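Glutathione s-transferase protein (Ralstonia solanacearum, PDB 3TOU) binds glutathione and probably acts as a glutathione transferase, joining the thiol of the tripeptide to electrophilic compounds. Local coordinates at residues A[15-23]-A[195-203]. Numbering follows the deposited sequence.
Sequences RKVRVVLAE and RPSFLETQP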
# COMPACT_ATOMS: atom_id res chain seq x y z
N ARG A 15 8.86 -10.36 1.31
CA ARG A 15 9.83 -10.78 0.31
C ARG A 15 10.35 -9.59 -0.47
O ARG A 15 11.56 -9.49 -0.69
CB ARG A 15 9.28 -11.83 -0.64
CG ARG A 15 10.42 -12.43 -1.46
CD ARG A 15 9.93 -13.29 -2.59
NE ARG A 15 11.06 -14.02 -3.16
CZ ARG A 15 10.92 -14.98 -4.06
NH1 ARG A 15 9.72 -15.28 -4.50
NH2 ARG A 15 11.98 -15.63 -4.52
N LYS A 16 9.46 -8.69 -0.88
CA LYS A 16 9.90 -7.49 -1.61
C LYS A 16 11.00 -6.75 -0.86
O LYS A 16 12.05 -6.40 -1.42
CB LYS A 16 8.72 -6.56 -1.91
CG LYS A 16 9.09 -5.30 -2.71
CD LYS A 16 7.83 -4.47 -3.01
CE LYS A 16 7.16 -3.99 -1.74
NZ LYS A 16 6.07 -2.95 -1.94
N VAL A 17 10.79 -6.55 0.44
CA VAL A 17 11.77 -5.87 1.28
C VAL A 17 13.07 -6.69 1.37
O VAL A 17 14.16 -6.12 1.27
CB VAL A 17 11.18 -5.62 2.69
CG1 VAL A 17 12.27 -5.15 3.65
CG2 VAL A 17 10.03 -4.61 2.60
N ARG A 18 12.95 -8.00 1.54
CA ARG A 18 14.13 -8.86 1.69
C ARG A 18 14.97 -8.85 0.42
O ARG A 18 16.20 -8.84 0.49
CB ARG A 18 13.74 -10.29 2.05
CG ARG A 18 13.15 -10.40 3.46
CD ARG A 18 12.57 -11.77 3.73
NE ARG A 18 13.60 -12.81 3.73
CZ ARG A 18 13.38 -14.06 3.33
NH1 ARG A 18 12.19 -14.42 2.88
NH2 ARG A 18 14.36 -14.96 3.38
N VAL A 19 14.30 -8.84 -0.74
CA VAL A 19 15.00 -8.75 -2.02
C VAL A 19 15.73 -7.42 -2.15
O VAL A 19 16.89 -7.39 -2.56
CB VAL A 19 14.06 -8.98 -3.22
CG1 VAL A 19 14.79 -8.72 -4.56
CG2 VAL A 19 13.52 -10.42 -3.17
N VAL A 20 15.06 -6.34 -1.77
CA VAL A 20 15.67 -5.01 -1.79
C VAL A 20 16.91 -4.99 -0.88
O VAL A 20 17.97 -4.51 -1.31
CB VAL A 20 14.66 -3.93 -1.35
CG1 VAL A 20 15.36 -2.61 -1.01
CG2 VAL A 20 13.66 -3.70 -2.48
N LEU A 21 16.77 -5.50 0.34
CA LEU A 21 17.89 -5.52 1.29
C LEU A 21 19.08 -6.32 0.74
O LEU A 21 20.22 -5.91 0.92
CB LEU A 21 17.43 -6.05 2.66
CG LEU A 21 16.46 -5.13 3.44
CD1 LEU A 21 15.87 -5.84 4.65
CD2 LEU A 21 17.12 -3.82 3.86
N ALA A 22 18.80 -7.42 0.05
CA ALA A 22 19.87 -8.25 -0.53
C ALA A 22 20.55 -7.52 -1.69
O ALA A 22 21.79 -7.49 -1.78
CB ALA A 22 19.30 -9.60 -0.98
N GLU A 23 19.75 -6.92 -2.58
CA GLU A 23 20.30 -6.14 -3.71
C GLU A 23 21.12 -4.95 -3.21
O GLU A 23 22.16 -4.62 -3.80
CB GLU A 23 19.20 -5.65 -4.66
CG GLU A 23 18.43 -6.77 -5.40
CD GLU A 23 19.24 -7.46 -6.51
OE1 GLU A 23 20.13 -6.80 -7.09
OE2 GLU A 23 18.99 -8.65 -6.80
N ARG A 195 18.25 -14.68 -9.84
CA ARG A 195 19.06 -13.73 -9.07
C ARG A 195 19.21 -14.27 -7.66
O ARG A 195 18.24 -14.79 -7.11
CB ARG A 195 18.39 -12.35 -8.99
CG ARG A 195 18.27 -11.61 -10.29
CD ARG A 195 17.77 -10.17 -10.11
NE ARG A 195 18.81 -9.27 -9.59
CZ ARG A 195 19.75 -8.69 -10.33
NH1 ARG A 195 19.81 -8.91 -11.66
NH2 ARG A 195 20.64 -7.89 -9.76
N PRO A 196 20.43 -14.16 -7.08
CA PRO A 196 20.65 -14.61 -5.70
C PRO A 196 19.61 -14.06 -4.73
O PRO A 196 19.11 -14.80 -3.90
CB PRO A 196 22.05 -14.08 -5.38
CG PRO A 196 22.75 -14.12 -6.69
CD PRO A 196 21.69 -13.69 -7.70
N SER A 197 19.23 -12.79 -4.88
CA SER A 197 18.22 -12.18 -4.00
C SER A 197 16.87 -12.92 -4.05
O SER A 197 16.19 -13.01 -3.03
CB SER A 197 18.03 -10.70 -4.34
OG SER A 197 17.59 -10.56 -5.68
N PHE A 198 16.50 -13.44 -5.22
CA PHE A 198 15.28 -14.23 -5.33
C PHE A 198 15.48 -15.67 -4.85
O PHE A 198 14.63 -16.20 -4.15
CB PHE A 198 14.72 -14.21 -6.77
CG PHE A 198 13.79 -13.05 -7.02
CD1 PHE A 198 14.29 -11.77 -7.24
CD2 PHE A 198 12.41 -13.24 -6.99
CE1 PHE A 198 13.43 -10.69 -7.45
CE2 PHE A 198 11.53 -12.17 -7.18
CZ PHE A 198 12.04 -10.89 -7.42
N LEU A 199 16.61 -16.27 -5.20
CA LEU A 199 16.88 -17.65 -4.79
C LEU A 199 16.91 -17.79 -3.25
O LEU A 199 16.46 -18.79 -2.70
CB LEU A 199 18.20 -18.16 -5.42
CG LEU A 199 18.24 -18.46 -6.93
CD1 LEU A 199 19.68 -18.63 -7.43
CD2 LEU A 199 17.40 -19.68 -7.30
N GLU A 200 17.40 -16.76 -2.57
CA GLU A 200 17.56 -16.77 -1.11
C GLU A 200 16.29 -16.42 -0.34
O GLU A 200 16.30 -16.47 0.90
CB GLU A 200 18.66 -15.78 -0.69
CG GLU A 200 20.08 -16.13 -1.12
CD GLU A 200 21.01 -14.91 -1.13
OE1 GLU A 200 20.54 -13.77 -0.90
OE2 GLU A 200 22.22 -15.10 -1.39
N THR A 201 15.23 -16.03 -1.04
CA THR A 201 14.02 -15.53 -0.38
C THR A 201 12.73 -16.22 -0.82
O THR A 201 11.64 -15.65 -0.69
CB THR A 201 13.85 -14.00 -0.66
OG1 THR A 201 13.80 -13.77 -2.07
CG2 THR A 201 15.00 -13.19 -0.06
N GLN A 202 12.84 -17.44 -1.34
CA GLN A 202 11.67 -18.15 -1.86
C GLN A 202 10.70 -18.46 -0.71
O GLN A 202 11.16 -18.84 0.37
CB GLN A 202 12.10 -19.45 -2.56
CG GLN A 202 13.10 -19.18 -3.68
CD GLN A 202 13.63 -20.44 -4.35
OE1 GLN A 202 12.92 -21.08 -5.12
NE2 GLN A 202 14.88 -20.78 -4.08
N PRO A 203 9.38 -18.26 -0.93
CA PRO A 203 8.40 -18.52 0.13
C PRO A 203 8.42 -19.99 0.52
O PRO A 203 8.17 -20.31 1.67
CB PRO A 203 7.06 -18.12 -0.50
CG PRO A 203 7.30 -18.12 -1.99
CD PRO A 203 8.74 -17.70 -2.13
O HOH W 1 12.36 -17.27 2.24
O HOH W 2 20.85 -10.64 -6.44
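Arg15 reaches across to Phe198 and Thr201, CG anti to the backbone N (chi1 -168°) and the chain extended as far as NE. NE gives a nearly straight bond to Thr201 OG1 (3.0 Å), and NH2 donates to Phe198 O at 2.7 Å, both partners lying in the guanidinium plane. That carbonyl also accepts from Thr201 N, on the other face of its plane. Gln202 CA lies over one face of the guanidinium and Phe198 CD2 over the opposite one, both toward the rim, while the two in-plane bonds set its orientation. Thr201 OG1 itself donates to Ser197 O, so the hydroxyl that receives Arg15 is held in place. Arg18 lays its guanidinium over Thr201 CG2 and reaches Gln202 O through a water bound to NH1. Val19 fills the middle, with CG1 3.8 Å from Phe198 CE1, while Ala22 CB packs on Ser197 CB. Glu23 ends the run: Arg195 holds it side-on, NE to OE2 and NH2 to OE1, each 2.9 Å, and Ser197 OG adds a 2.6 Å bond to the anti lone pair of OE2. The contact thus joins the thioredoxin-like N-terminal domain to the helical C-terminal domain, with helix 12-23 packing against strand 4-7 (Arg18 on Leu5), helix 65-74 (Val20 on Ala72) and helix 157-172 (Val19 on Ile160).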